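PDB 3RR6: 2-hydroxyhepta-2,4-diene-1,7-dioate isomerase from Mycobacterium abscessus, which is of unknown function but may be a metal-binding enzyme of the fumarylacetoacetate hydrolase type, with isomerase or acetylpyruvate hydrolase activity. Local coordinates for residues L7-S12 / V56-I62; A17-E22 / I32-I36; E118-A122 / I146-V150; P173-V179 / G252-N258. All coordinates share one frame. Where two conformers were deposited one is given. Residues are numbered along the deposited sequence.

Overall arrangement
From the N terminus, contact 1 closes the first loop by bringing 56-62 back onto strand 6-12, and contact 2, the hairpin 17-22/32-36, lies wholly within that loop. The two touch through Gly8 O to Val19 N (2.8 Å), since strands 6-12 and 15-22 are sheet neighbours. Contacts 3 and 4 follow in series, each opening after the last has closed. Contact 3 pairs neighbouring strands, and its centre lies about 5 Å from the centre of the chain. Contact 4 packs strand 172-179 against a second sheet. That strand joins the parts: Ile178 N meets Leu7 O of contact 1 (2.7 Å), while Gly175 N meets Ile146 O of contact 3 (3.0 Å).

Contact 1 (L7-S12 / V56-I62); sequences LGRIAS and VRLLAPI
Extended throughout, 7-12 meets 56-62 roughly antiparallel, with end-to-end directions 136° apart. Leu7 takes part through its carbonyl, with Leu7 O 4.0 Å from Pro61 CB. Gly8 follows with its CA 4.0 Å from that of Pro61; an ideal CB on Gly8 would fall 4.1 Å from Pro61 CB. Arg9 buries the most surface. Its O accepts from Leu59 N (2.9 Å, 171°), and its side chain (chi1 m, chi2 t, chi3 p) curls over so that NH1 donates to Ala60 O at 2.9 Å, with Leu59 CD1 over one face of the guanidinium. Water 1 bridges Arg9 N (3.0 Å) and Leu59 O (2.8 Å). Here the short strand 57-58 adds to strand 6-12, whose other edge pairs with strand 15-22, in the large mixed sheet, which continues through Leu7 and Ile178 into strand 172-179. Ile10 forms a non-hydrogen-bonded pair with Leu58 (CA-CA 4.6 Å); on that face Ile10 CG2 meets Leu58 CD2 at 4.0 Å and Ile10 CD1 meets Val56 CG1 at 3.7 Å. Ala11 and Arg57 make the hydrogen-bonded pair, Ala11 N to Arg57 O 2.9 Å and Arg57 N to Ala11 O 3.1 Å. The Arg57 guanidinium lays one face over Ala11 CB, which also touches Leu59 CD2 at 4.2 Å. At Ser12, CB rests 3.9 Å from Val56 CG1, while OG turns to Gly15 O.

Contact 2 (A17-E22 / I32-I36); sequences AFVSIE and IAREI
Two strands of a beta hairpin, 17-22 and 32-36, run antiparallel, their N-to-C directions 138° apart and their axes approaching to 4.4 Å. Ile32 forms a hydrogen-bonded pair with Glu22: Ile32 N to Glu22 O and Glu22 N to Ile32 O are both 2.9 Å. Ala33 sits in a non-hydrogen-bonded pair with Ile21 (CA-CA 4.6 Å), its CB 4.1 Å from Val19 CB. Arg34 pairs with Ser20, Arg34 N to Ser20 O 2.8 Å and Ser20 N to Arg34 O 2.9 Å. Glu35 faces Val19, and its carboxylate engages Thr47 and Arg49. Ile36 N donates to Phe18 O at 2.9 Å, Ile36 CD1 reaches Phe18 CD2 at 3.6 Å, and water 2 links Ile36 O and Phe18 N, 2.9 Å from each. On the face of Ser20 and Arg34, Glu22 (chi1 m) forms a salt bridge: Arg34 NE lies 3.2 Å from Glu22 OE2 and Arg34 NH2 3.3 Å from Glu22 OE1; Ser20 OG donates to Glu22 OE2 (2.9 Å). The Glu22 carboxylate thus accepts from Ser20 of its own strand and from Arg34 of the partner, the latter a diagonal cross-strand ion pair added to the backbone ladder.

Contact 3 (E118-A122 / I146-V150); sequences EGELA and IGNDV
Glu118, Asp149 and Glu120 bury the most surface here and gather their carboxylates at one end of an antiparallel pair. Strands 119-122 and 146-148 run 141° apart, with axes approaching to 4.6 Å. Just before the strand, Glu118 extends the pairing: its N donates to the side-chain Asn148 OD1 (3.0 Å, 165°), and its O receives Asp149 N at 2.8 Å. Its side chain (chi1 m, chi2 t) carries OE1 to 3.4 Å from Asp149 OD2. Asp149, chi1 t, points toward 118-122 from the centre of an inverse gamma turn, in which Val150 N makes a weak bond of 2.9 Å to Asn148 O; the turn interrupts strand 141-152. Salt bridges to Lys94 and Lys166 offset its charge. Glu120 (chi1 m, chi2 t) is in a hydrogen-bonded pair with Gly147, Glu120 N to Gly147 O and Gly147 N to Glu120 O both 2.9 Å, flanked by the non-hydrogen-bonded pair Gly119-Asn148 (CA-CA 4.6 Å). Gly232 N binds Glu120 OE1. Glu120 OE2 lies 3.8 Å from Asp149 OD2, and water 3 joins them, 2.5 Å from Glu120 OE2 and 2.6 Å from Asp149 OD2. A Glu-x-Glu pair with a later Asp is the divalent-metal triad of fumarylacetoacetate hydrolase relatives. Three acids held this close, with short water contacts to two, imply a probable cation site, in keeping with the metal binding assigned to this family.

Contact 4 (P173-V179 / G252-N258); sequences PLGPWIV and GIGTLSN. With EDO (1,2-ethanediol), chain C.
Ile253 and Leu256 supply the apolar centre. Leu256 (t, p) packs its side chain against strand 173-175: Leu256 CD2 is 3.9 Å from Pro173 CB, CD1 3.8 Å from Leu174 C, and CB 3.7 Å from Gly175 O. An ideal CB on Gly175 would stand 3.5 Å from Leu256 CD1, and the backbone angles there call for glycine. Ile253 CG2 touches Val179 CG2 at 4.1 Å, Trp177 CD1 at 4.2 Å and Pro176 CD at 4.4 Å. Pro176, after a cis peptide bond, marks the corner between strands 173-175 and 177-179. Farther out, Trp177 (chi1 p) donates from NE1 to Ile253 O at 2.8 Å, at the classic beta bulge that Ile253 and Gly254 form opposite Ile250, between strands 245-250 and 254-261. Pro173 CB lies 3.3 Å from Asn258 OD1, while Asn258 ND2 bonds to Leu104 O and Gly101 O. A 1,2-ethanediol, probably from the crystallisation liquor, accepts at O1 from Thr255 N (2.9 Å). The axes of strands 173-175 and 254-258 approach to 7.3 Å, their N-to-C directions 150° apart, with no backbone bonds between them. Such face-to-face packing is consistent with the beta-sandwich roll of the fumarylacetoacetate hydrolase fold.

Contact 1 (L7-S12 / V56-I62)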
loop_
_atom_site.group_PDB
_atom_site.type_symbol
_atom_site.label_atom_id
_atom_site.label_comp_id
_atom_site.label_asym_id
_atom_site.label_seq_id
_atom_site.Cartn_x
_atom_site.Cartn_y
_atom_site.Cartn_z
ATOM N N LEU A 7 -10.193 -1.544 -9.059
ATOM C CA LEU A 7 -9.284 -1.682 -10.182
ATOM C C LEU A 7 -8.102 -2.510 -9.764
ATOM O O LEU A 7 -7.592 -2.374 -8.648
ATOM C CB LEU A 7 -8.793 -0.314 -10.631
ATOM C CG LEU A 7 -9.904 0.626 -11.080
ATOM C CD1 LEU A 7 -9.307 2.004 -11.352
ATOM C CD2 LEU A 7 -10.634 0.094 -12.309
ATOM N N GLY A 8 -7.635 -3.356 -10.664
ATOM C CA GLY A 8 -6.451 -4.142 -10.383
ATOM C C GLY A 8 -5.852 -4.729 -11.630
ATOM O O GLY A 8 -6.206 -4.337 -12.747
ATOM N N ARG A 9 -4.928 -5.658 -11.427
ATOM C CA ARG A 9 -4.205 -6.296 -12.517
ATOM C C ARG A 9 -4.257 -7.797 -12.305
ATOM O O ARG A 9 -4.195 -8.269 -11.170
ATOM C CB ARG A 9 -2.750 -5.821 -12.569
ATOM C CG ARG A 9 -2.606 -4.360 -12.984
ATOM C CD ARG A 9 -1.188 -3.846 -12.840
ATOM N NE ARG A 9 -0.265 -4.507 -13.759
ATOM C CZ ARG A 9 0.661 -5.404 -13.425
ATOM N NH1 ARG A 9 0.837 -5.809 -12.167
ATOM N NH2 ARG A 9 1.430 -5.923 -14.385
ATOM N N ILE A 10 -4.420 -8.526 -13.399
ATOM C CA ILE A 10 -4.477 -9.983 -13.331
ATOM C C ILE A 10 -3.584 -10.625 -14.359
ATOM O O ILE A 10 -3.263 -10.030 -15.381
ATOM C CB ILE A 10 -5.913 -10.530 -13.523
ATOM C CG1 ILE A 10 -6.502 -10.059 -14.858
ATOM C CG2 ILE A 10 -6.786 -10.115 -12.358
ATOM C CD1 ILE A 10 -7.428 -11.043 -15.494
ATOM N N ALA A 11 -3.174 -11.851 -14.040
ATOM C CA ALA A 11 -2.580 -12.762 -14.994
ATOM C C ALA A 11 -3.683 -13.763 -15.341
ATOM O O ALA A 11 -4.179 -14.481 -14.466
ATOM C CB ALA A 11 -1.382 -13.470 -14.373
ATOM N N SER A 12 -4.099 -13.767 -16.605
ATOM C CA SER A 12 -5.101 -14.721 -17.100
ATOM C C SER A 12 -4.420 -15.766 -17.993
ATOM O O SER A 12 -3.223 -15.664 -18.268
ATOM C CB SER A 12 -6.191 -13.971 -17.874
ATOM O OG SER A 12 -5.716 -13.518 -19.133
ATOM N N VAL A 56 -8.529 -16.436 -12.454
ATOM C CA VAL A 56 -7.357 -15.601 -12.716
ATOM C C VAL A 56 -6.580 -15.326 -11.433
ATOM O O VAL A 56 -7.047 -15.626 -10.324
ATOM C CB VAL A 56 -7.748 -14.274 -13.414
ATOM C CG1 VAL A 56 -8.435 -14.569 -14.752
ATOM C CG2 VAL A 56 -8.632 -13.423 -12.515
ATOM N N ARG A 57 -5.391 -14.758 -11.602
ATOM C CA ARG A 57 -4.492 -14.490 -10.486
ATOM C C ARG A 57 -4.277 -12.988 -10.342
ATOM O O ARG A 57 -3.798 -12.345 -11.269
ATOM C CB ARG A 57 -3.148 -15.183 -10.718
ATOM C CG ARG A 57 -2.275 -15.252 -9.479
ATOM C CD ARG A 57 -1.027 -16.092 -9.713
ATOM N NE ARG A 57 0.040 -15.335 -10.363
ATOM C CZ ARG A 57 0.431 -15.518 -11.621
ATOM N NH1 ARG A 57 -0.152 -16.439 -12.378
ATOM N NH2 ARG A 57 1.412 -14.782 -12.122
ATOM N N LEU A 58 -4.634 -12.452 -9.178
ATOM C CA LEU A 58 -4.415 -11.043 -8.868
ATOM C C LEU A 58 -2.922 -10.757 -8.727
ATOM O O LEU A 58 -2.186 -11.510 -8.073
ATOM C CB LEU A 58 -5.125 -10.640 -7.568
ATOM C CG LEU A 58 -6.649 -10.555 -7.609
ATOM C CD1 LEU A 58 -7.229 -10.460 -6.198
ATOM C CD2 LEU A 58 -7.076 -9.367 -8.461
ATOM N N LEU A 59 -2.496 -9.668 -9.352
ATOM C CA LEU A 59 -1.128 -9.157 -9.277
ATOM C C LEU A 59 -1.132 -7.867 -8.469
ATOM O O LEU A 59 -2.181 -7.435 -7.998
ATOM C CB LEU A 59 -0.618 -8.870 -10.687
ATOM C CG LEU A 59 -0.727 -10.010 -11.698
ATOM C CD1 LEU A 59 -0.290 -9.545 -13.068
ATOM C CD2 LEU A 59 0.101 -11.202 -11.224
ATOM N N ALA A 60 0.024 -7.225 -8.303
ATOM C CA ALA A 60 0.022 -5.875 -7.741
ATOM C C ALA A 60 -0.877 -5.017 -8.628
ATOM O O ALA A 60 -0.841 -5.157 -9.848
ATOM C CB ALA A 60 1.422 -5.287 -7.686
ATOM N N PRO A 61 -1.701 -4.146 -8.025
ATOM C CA PRO A 61 -2.792 -3.535 -8.808
ATOM C C PRO A 61 -2.429 -2.371 -9.728
ATOM O O PRO A 61 -3.299 -1.881 -10.455
ATOM C CB PRO A 61 -3.761 -3.057 -7.723
ATOM C CG PRO A 61 -2.908 -2.843 -6.527
ATOM C CD PRO A 61 -1.900 -3.950 -6.577
ATOM N N ILE A 62 -1.181 -1.924 -9.690
ATOM C CA ILE A 62 -0.767 -0.761 -10.471
ATOM C C ILE A 62 0.726 -0.857 -10.758
ATOM O O ILE A 62 1.469 -1.497 -10.005
ATOM C CB ILE A 62 -1.101 0.545 -9.692
ATOM C CG1 ILE A 62 -1.214 1.739 -10.631
ATOM C CG2 ILE A 62 -0.089 0.789 -8.585
ATOM C CD1 ILE A 62 -2.563 1.867 -11.275
HETATM O O HOH W 1 -4.650 -6.304 -8.509
#

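Contact 2 (A17-E22 / I32-I36)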
loop_
_atom_site.group_PDB
_atom_site.type_symbol
_atom_site.label_atom_id
_atom_site.label_comp_id
_atom_site.label_asym_id
_atom_site.label_seq_id
_atom_site.Cartn_x
_atom_site.Cartn_y
_atom_site.Cartn_z
ATOM N N ALA A 17 -3.548 -8.206 -17.702
ATOM C CA ALA A 17 -4.540 -7.178 -18.011
ATOM C C ALA A 17 -4.862 -6.289 -16.812
ATOM O O ALA A 17 -4.817 -6.738 -15.673
ATOM C CB ALA A 17 -5.820 -7.838 -18.506
ATOM N N PHE A 18 -5.201 -5.034 -17.094
ATOM C CA PHE A 18 -5.750 -4.116 -16.102
ATOM C C PHE A 18 -7.261 -4.313 -16.158
ATOM O O PHE A 18 -7.846 -4.344 -17.253
ATOM C CB PHE A 18 -5.356 -2.666 -16.431
ATOM C CG PHE A 18 -5.640 -1.672 -15.329
ATOM C CD1 PHE A 18 -4.946 -1.719 -14.133
ATOM C CD2 PHE A 18 -6.593 -0.665 -15.499
ATOM C CE1 PHE A 18 -5.197 -0.791 -13.126
ATOM C CE2 PHE A 18 -6.832 0.260 -14.498
ATOM C CZ PHE A 18 -6.143 0.183 -13.308
ATOM N N VAL A 19 -7.884 -4.468 -14.991
ATOM C CA VAL A 19 -9.278 -4.877 -14.908
ATOM C C VAL A 19 -10.093 -4.105 -13.880
ATOM O O VAL A 19 -9.551 -3.558 -12.916
ATOM C CB VAL A 19 -9.399 -6.383 -14.552
ATOM C CG1 VAL A 19 -8.889 -7.241 -15.696
ATOM C CG2 VAL A 19 -8.644 -6.709 -13.243
ATOM N N SER A 20 -11.407 -4.081 -14.114
ATOM C CA SER A 20 -12.391 -3.721 -13.104
ATOM C C SER A 20 -12.893 -5.017 -12.465
ATOM O O SER A 20 -13.299 -5.950 -13.171
ATOM C CB SER A 20 -13.555 -2.953 -13.745
ATOM O OG SER A 20 -14.618 -2.734 -12.830
ATOM N N ILE A 21 -12.860 -5.088 -11.136
ATOM C CA ILE A 21 -13.282 -6.289 -10.411
ATOM C C ILE A 21 -14.674 -6.056 -9.839
ATOM O O ILE A 21 -14.887 -5.137 -9.049
ATOM C CB ILE A 21 -12.281 -6.658 -9.296
ATOM C CG1 ILE A 21 -10.915 -6.992 -9.913
ATOM C CG2 ILE A 21 -12.804 -7.843 -8.471
ATOM C CD1 ILE A 21 -9.747 -6.562 -9.092
ATOM N N GLU A 22 -15.626 -6.886 -10.256
ATOM C CA GLU A 22 -17.031 -6.648 -9.959
ATOM C C GLU A 22 -17.643 -7.862 -9.260
ATOM O O GLU A 22 -17.419 -9.003 -9.664
ATOM C CB GLU A 22 -17.773 -6.294 -11.253
ATOM C CG GLU A 22 -17.268 -4.981 -11.874
ATOM C CD GLU A 22 -17.651 -4.780 -13.324
ATOM O OE1 GLU A 22 -18.673 -5.345 -13.772
ATOM O OE2 GLU A 22 -16.920 -4.040 -14.023
ATOM N N ILE A 32 -16.326 -11.209 -11.193
ATOM C CA ILE A 32 -15.663 -11.196 -12.500
ATOM C C ILE A 32 -14.582 -10.121 -12.571
ATOM O O ILE A 32 -14.621 -9.147 -11.821
ATOM C CB ILE A 32 -16.661 -10.974 -13.667
ATOM C CG1 ILE A 32 -17.348 -9.607 -13.570
ATOM C CG2 ILE A 32 -17.701 -12.099 -13.709
ATOM C CD1 ILE A 32 -18.167 -9.252 -14.796
ATOM N N ALA A 33 -13.633 -10.323 -13.482
ATOM C CA ALA A 33 -12.625 -9.321 -13.831
ATOM C C ALA A 33 -12.865 -8.888 -15.276
ATOM O O ALA A 33 -12.800 -9.712 -16.188
ATOM C CB ALA A 33 -11.230 -9.896 -13.681
ATOM N N ARG A 34 -13.144 -7.602 -15.474
ATOM C CA ARG A 34 -13.500 -7.055 -16.786
ATOM C C ARG A 34 -12.325 -6.241 -17.330
ATOM O O ARG A 34 -11.917 -5.256 -16.717
ATOM C CB ARG A 34 -14.745 -6.180 -16.638
ATOM C CG ARG A 34 -15.315 -5.620 -17.930
ATOM C CD ARG A 34 -16.415 -4.599 -17.641
ATOM N NE ARG A 34 -17.558 -5.191 -16.946
ATOM C CZ ARG A 34 -18.636 -5.707 -17.536
ATOM N NH1 ARG A 34 -18.756 -5.727 -18.863
ATOM N NH2 ARG A 34 -19.609 -6.217 -16.788
ATOM N N GLU A 35 -11.781 -6.656 -18.476
ATOM C CA GLU A 35 -10.586 -6.032 -19.029
ATOM C C GLU A 35 -10.842 -4.597 -19.492
ATOM O O GLU A 35 -11.787 -4.326 -20.237
ATOM C CB GLU A 35 -10.024 -6.858 -20.195
ATOM C CG GLU A 35 -8.733 -6.299 -20.780
ATOM C CD GLU A 35 -8.212 -7.094 -21.961
ATOM O OE1 GLU A 35 -9.015 -7.448 -22.850
ATOM O OE2 GLU A 35 -6.989 -7.355 -22.007
ATOM N N ILE A 36 -9.968 -3.695 -19.063
ATOM C CA ILE A 36 -10.039 -2.289 -19.427
ATOM C C ILE A 36 -9.226 -2.031 -20.700
ATOM O O ILE A 36 -8.097 -2.508 -20.848
ATOM C CB ILE A 36 -9.565 -1.404 -18.246
ATOM C CG1 ILE A 36 -10.635 -1.407 -17.156
ATOM C CG2 ILE A 36 -9.274 0.024 -18.675
ATOM C CD1 ILE A 36 -10.157 -0.829 -15.824
HETATM O O HOH W 2 -5.892 -4.100 -19.800
#

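Contact 3 (E118-A122 / I146-V150)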
loop_
_atom_site.group_PDB
_atom_site.type_symbol
_atom_site.label_atom_id
_atom_site.label_comp_id
_atom_site.label_asym_id
_atom_site.label_seq_id
_atom_site.Cartn_x
_atom_site.Cartn_y
_atom_site.Cartn_z
ATOM N N GLU A 118 4.727 -4.047 8.525
ATOM C CA GLU A 118 4.162 -2.715 8.777
ATOM C C GLU A 118 2.949 -2.523 7.868
ATOM O O GLU A 118 3.079 -2.124 6.709
ATOM C CB GLU A 118 5.213 -1.614 8.543
ATOM C CG GLU A 118 6.428 -1.744 9.476
ATOM C CD GLU A 118 7.439 -0.624 9.395
ATOM O OE1 GLU A 118 7.211 0.363 8.685
ATOM O OE2 GLU A 118 8.500 -0.764 10.058
ATOM N N GLY A 119 1.762 -2.841 8.380
ATOM C CA GLY A 119 0.551 -2.730 7.565
ATOM C C GLY A 119 0.164 -1.282 7.371
ATOM O O GLY A 119 0.191 -0.512 8.325
ATOM N N GLU A 120 -0.195 -0.903 6.139
ATOM C CA GLU A 120 -0.473 0.507 5.809
ATOM C C GLU A 120 -1.583 0.679 4.781
ATOM O O GLU A 120 -1.755 -0.139 3.885
ATOM C CB GLU A 120 0.792 1.204 5.280
ATOM C CG GLU A 120 2.048 0.839 6.063
ATOM C CD GLU A 120 3.125 1.882 6.118
ATOM O OE1 GLU A 120 3.014 2.938 5.469
ATOM O OE2 GLU A 120 4.082 1.658 6.891
ATOM N N LEU A 121 -2.326 1.769 4.920
ATOM C CA LEU A 121 -3.185 2.270 3.845
ATOM C C LEU A 121 -2.310 2.898 2.767
ATOM O O LEU A 121 -1.430 3.712 3.073
ATOM C CB LEU A 121 -4.164 3.317 4.384
ATOM C CG LEU A 121 -5.049 3.997 3.337
ATOM C CD1 LEU A 121 -6.105 3.027 2.824
ATOM C CD2 LEU A 121 -5.713 5.258 3.914
ATOM N N ALA A 122 -2.555 2.523 1.510
ATOM C CA ALA A 122 -1.797 3.031 0.369
ATOM C C ALA A 122 -2.639 3.948 -0.502
ATOM O O ALA A 122 -3.712 3.566 -0.952
ATOM C CB ALA A 122 -1.270 1.853 -0.480
ATOM N N ILE A 146 -3.936 -1.531 -0.195
ATOM C CA ILE A 146 -3.245 -1.924 1.032
ATOM C C ILE A 146 -1.774 -2.141 0.703
ATOM O O ILE A 146 -1.436 -2.601 -0.390
ATOM C CB ILE A 146 -3.838 -3.212 1.635
ATOM C CG1 ILE A 146 -5.360 -3.143 1.646
ATOM C CG2 ILE A 146 -3.277 -3.455 3.057
ATOM C CD1 ILE A 146 -6.038 -4.401 2.162
ATOM N N GLY A 147 -0.904 -1.782 1.638
ATOM C CA GLY A 147 0.523 -2.052 1.519
ATOM C C GLY A 147 1.089 -2.663 2.785
ATOM O O GLY A 147 0.465 -2.626 3.843
ATOM N N ASN A 148 2.281 -3.238 2.659
ATOM C CA ASN A 148 3.045 -3.752 3.798
ATOM C C ASN A 148 4.470 -3.221 3.644
ATOM O O ASN A 148 5.190 -3.633 2.734
ATOM C CB ASN A 148 2.987 -5.282 3.785
ATOM C CG ASN A 148 3.485 -5.937 5.067
ATOM O OD1 ASN A 148 4.135 -5.312 5.895
ATOM N ND2 ASN A 148 3.196 -7.240 5.212
ATOM N N ASP A 149 4.862 -2.273 4.491
ATOM C CA ASP A 149 6.194 -1.660 4.420
ATOM C C ASP A 149 7.176 -2.566 5.157
ATOM O O ASP A 149 7.605 -2.279 6.282
ATOM C CB ASP A 149 6.181 -0.245 5.013
ATOM C CG ASP A 149 7.536 0.474 4.917
ATOM O OD1 ASP A 149 8.482 -0.018 4.276
ATOM O OD2 ASP A 149 7.657 1.575 5.509
ATOM N N VAL A 150 7.528 -3.670 4.507
ATOM C CA VAL A 150 8.407 -4.663 5.109
ATOM C C VAL A 150 9.798 -4.046 5.295
ATOM O O VAL A 150 10.312 -3.362 4.399
ATOM C CB VAL A 150 8.483 -5.955 4.265
ATOM C CG1 VAL A 150 9.387 -7.004 4.946
ATOM C CG2 VAL A 150 7.080 -6.556 4.025
HETATM O O HOH W 3 6.118 3.130 6.942
#

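Contact 4 (P173-V179 / G252-N258)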
loop_
_atom_site.group_PDB
_atom_site.type_symbol
_atom_site.label_atom_id
_atom_site.label_comp_id
_atom_site.label_asym_id
_atom_site.label_seq_id
_atom_site.Cartn_x
_atom_site.Cartn_y
_atom_site.Cartn_z
ATOM N N PRO A 173 4.671 -5.621 -0.537
ATOM C CA PRO A 173 3.357 -6.141 -0.899
ATOM C C PRO A 173 2.351 -5.017 -1.115
ATOM O O PRO A 173 2.293 -4.068 -0.321
ATOM C CB PRO A 173 2.969 -6.993 0.315
ATOM C CG PRO A 173 4.289 -7.418 0.903
ATOM C CD PRO A 173 5.227 -6.285 0.658
ATOM N N LEU A 174 1.575 -5.150 -2.188
ATOM C CA LEU A 174 0.581 -4.162 -2.576
ATOM C C LEU A 174 -0.633 -4.877 -3.168
ATOM O O LEU A 174 -0.483 -5.749 -4.024
ATOM C CB LEU A 174 1.199 -3.220 -3.608
ATOM C CG LEU A 174 0.485 -1.901 -3.881
ATOM C CD1 LEU A 174 0.593 -0.953 -2.688
ATOM C CD2 LEU A 174 1.070 -1.253 -5.143
ATOM N N GLY A 175 -1.829 -4.497 -2.733
ATOM C CA GLY A 175 -3.049 -5.123 -3.235
ATOM C C GLY A 175 -4.137 -5.192 -2.189
ATOM O O GLY A 175 -3.998 -4.602 -1.124
ATOM N N PRO A 176 -5.222 -5.933 -2.468
ATOM C CA PRO A 176 -5.464 -6.780 -3.652
ATOM C C PRO A 176 -5.986 -6.030 -4.880
ATOM O O PRO A 176 -5.961 -6.563 -5.991
ATOM C CB PRO A 176 -6.531 -7.754 -3.154
ATOM C CG PRO A 176 -7.282 -6.968 -2.161
ATOM C CD PRO A 176 -6.266 -6.134 -1.447
ATOM N N TRP A 177 -6.471 -4.814 -4.658
ATOM C CA TRP A 177 -7.067 -3.982 -5.696
ATOM C C TRP A 177 -7.184 -2.571 -5.163
ATOM O O TRP A 177 -7.014 -2.337 -3.962
ATOM C CB TRP A 177 -8.452 -4.508 -6.126
ATOM C CG TRP A 177 -9.328 -4.940 -4.994
ATOM C CD1 TRP A 177 -9.825 -4.164 -3.984
ATOM C CD2 TRP A 177 -9.814 -6.263 -4.755
ATOM N NE1 TRP A 177 -10.572 -4.932 -3.118
ATOM C CE2 TRP A 177 -10.592 -6.221 -3.577
ATOM C CE3 TRP A 177 -9.658 -7.490 -5.418
ATOM C CZ2 TRP A 177 -11.212 -7.359 -3.042
ATOM C CZ3 TRP A 177 -10.296 -8.627 -4.888
ATOM C CH2 TRP A 177 -11.053 -8.544 -3.710
ATOM N N ILE A 178 -7.507 -1.641 -6.055
ATOM C CA ILE A 178 -7.623 -0.229 -5.725
ATOM C C ILE A 178 -9.094 0.156 -5.708
ATOM O O ILE A 178 -9.782 -0.023 -6.707
ATOM C CB ILE A 178 -6.875 0.613 -6.768
ATOM C CG1 ILE A 178 -5.382 0.311 -6.714
ATOM C CG2 ILE A 178 -7.117 2.115 -6.554
ATOM C CD1 ILE A 178 -4.621 0.709 -7.973
ATOM N N VAL A 179 -9.570 0.692 -4.585
ATOM C CA VAL A 179 -10.977 1.108 -4.457
ATOM C C VAL A 179 -11.073 2.596 -4.733
ATOM O O VAL A 179 -10.409 3.394 -4.074
ATOM C CB VAL A 179 -11.538 0.781 -3.063
ATOM C CG1 VAL A 179 -13.019 1.158 -2.972
ATOM C CG2 VAL A 179 -11.345 -0.703 -2.766
ATOM N N GLY A 252 -13.360 -1.732 3.961
ATOM C CA GLY A 252 -13.776 -1.162 2.679
ATOM C C GLY A 252 -12.887 -1.507 1.502
ATOM O O GLY A 252 -13.198 -1.134 0.361
ATOM N N ILE A 253 -11.786 -2.212 1.759
ATOM C CA ILE A 253 -10.887 -2.636 0.690
ATOM C C ILE A 253 -10.844 -4.162 0.601
ATOM O O ILE A 253 -11.277 -4.741 -0.396
ATOM C CB ILE A 253 -9.456 -2.056 0.866
ATOM C CG1 ILE A 253 -9.500 -0.523 0.938
ATOM C CG2 ILE A 253 -8.563 -2.514 -0.300
ATOM C CD1 ILE A 253 -8.149 0.154 1.127
ATOM N N GLY A 254 -10.346 -4.820 1.643
ATOM C CA GLY A 254 -10.163 -6.271 1.606
ATOM C C GLY A 254 -8.940 -6.688 2.397
ATOM O O GLY A 254 -8.578 -6.027 3.368
ATOM N N THR A 255 -8.318 -7.787 1.979
ATOM C CA THR A 255 -7.163 -8.354 2.675
ATOM C C THR A 255 -6.020 -8.600 1.694
ATOM O O THR A 255 -6.216 -9.166 0.610
ATOM C CB THR A 255 -7.529 -9.678 3.385
ATOM O OG1 THR A 255 -8.540 -9.424 4.369
ATOM C CG2 THR A 255 -6.296 -10.311 4.061
ATOM N N LEU A 256 -4.834 -8.161 2.092
ATOM C CA LEU A 256 -3.585 -8.425 1.391
ATOM C C LEU A 256 -2.799 -9.443 2.202
ATOM O O LEU A 256 -2.360 -9.139 3.303
ATOM C CB LEU A 256 -2.778 -7.125 1.281
ATOM C CG LEU A 256 -1.356 -7.193 0.726
ATOM C CD1 LEU A 256 -1.346 -7.691 -0.724
ATOM C CD2 LEU A 256 -0.670 -5.822 0.845
ATOM N N SER A 257 -2.602 -10.635 1.651
ATOM C CA SER A 257 -1.931 -11.716 2.370
ATOM C C SER A 257 -0.733 -12.228 1.592
ATOM O O SER A 257 -0.820 -12.400 0.372
ATOM C CB SER A 257 -2.908 -12.866 2.591
ATOM O OG SER A 257 -2.305 -13.894 3.365
ATOM N N ASN A 258 0.367 -12.483 2.302
ATOM C CA ASN A 258 1.585 -13.027 1.704
ATOM C C ASN A 258 2.257 -14.049 2.609
ATOM O O ASN A 258 2.411 -13.807 3.803
ATOM C CB ASN A 258 2.600 -11.907 1.434
ATOM C CG ASN A 258 2.076 -10.853 0.494
ATOM O OD1 ASN A 258 1.443 -9.881 0.916
ATOM N ND2 ASN A 258 2.338 -11.038 -0.798
HETATM C C1 EDO C . -9.005 -9.668 -0.957
HETATM O O1 EDO C . -9.868 -9.338 0.126
HETATM C C2 EDO C . -9.022 -11.154 -1.270
HETATM O O2 EDO C . -8.251 -11.384 -2.454
#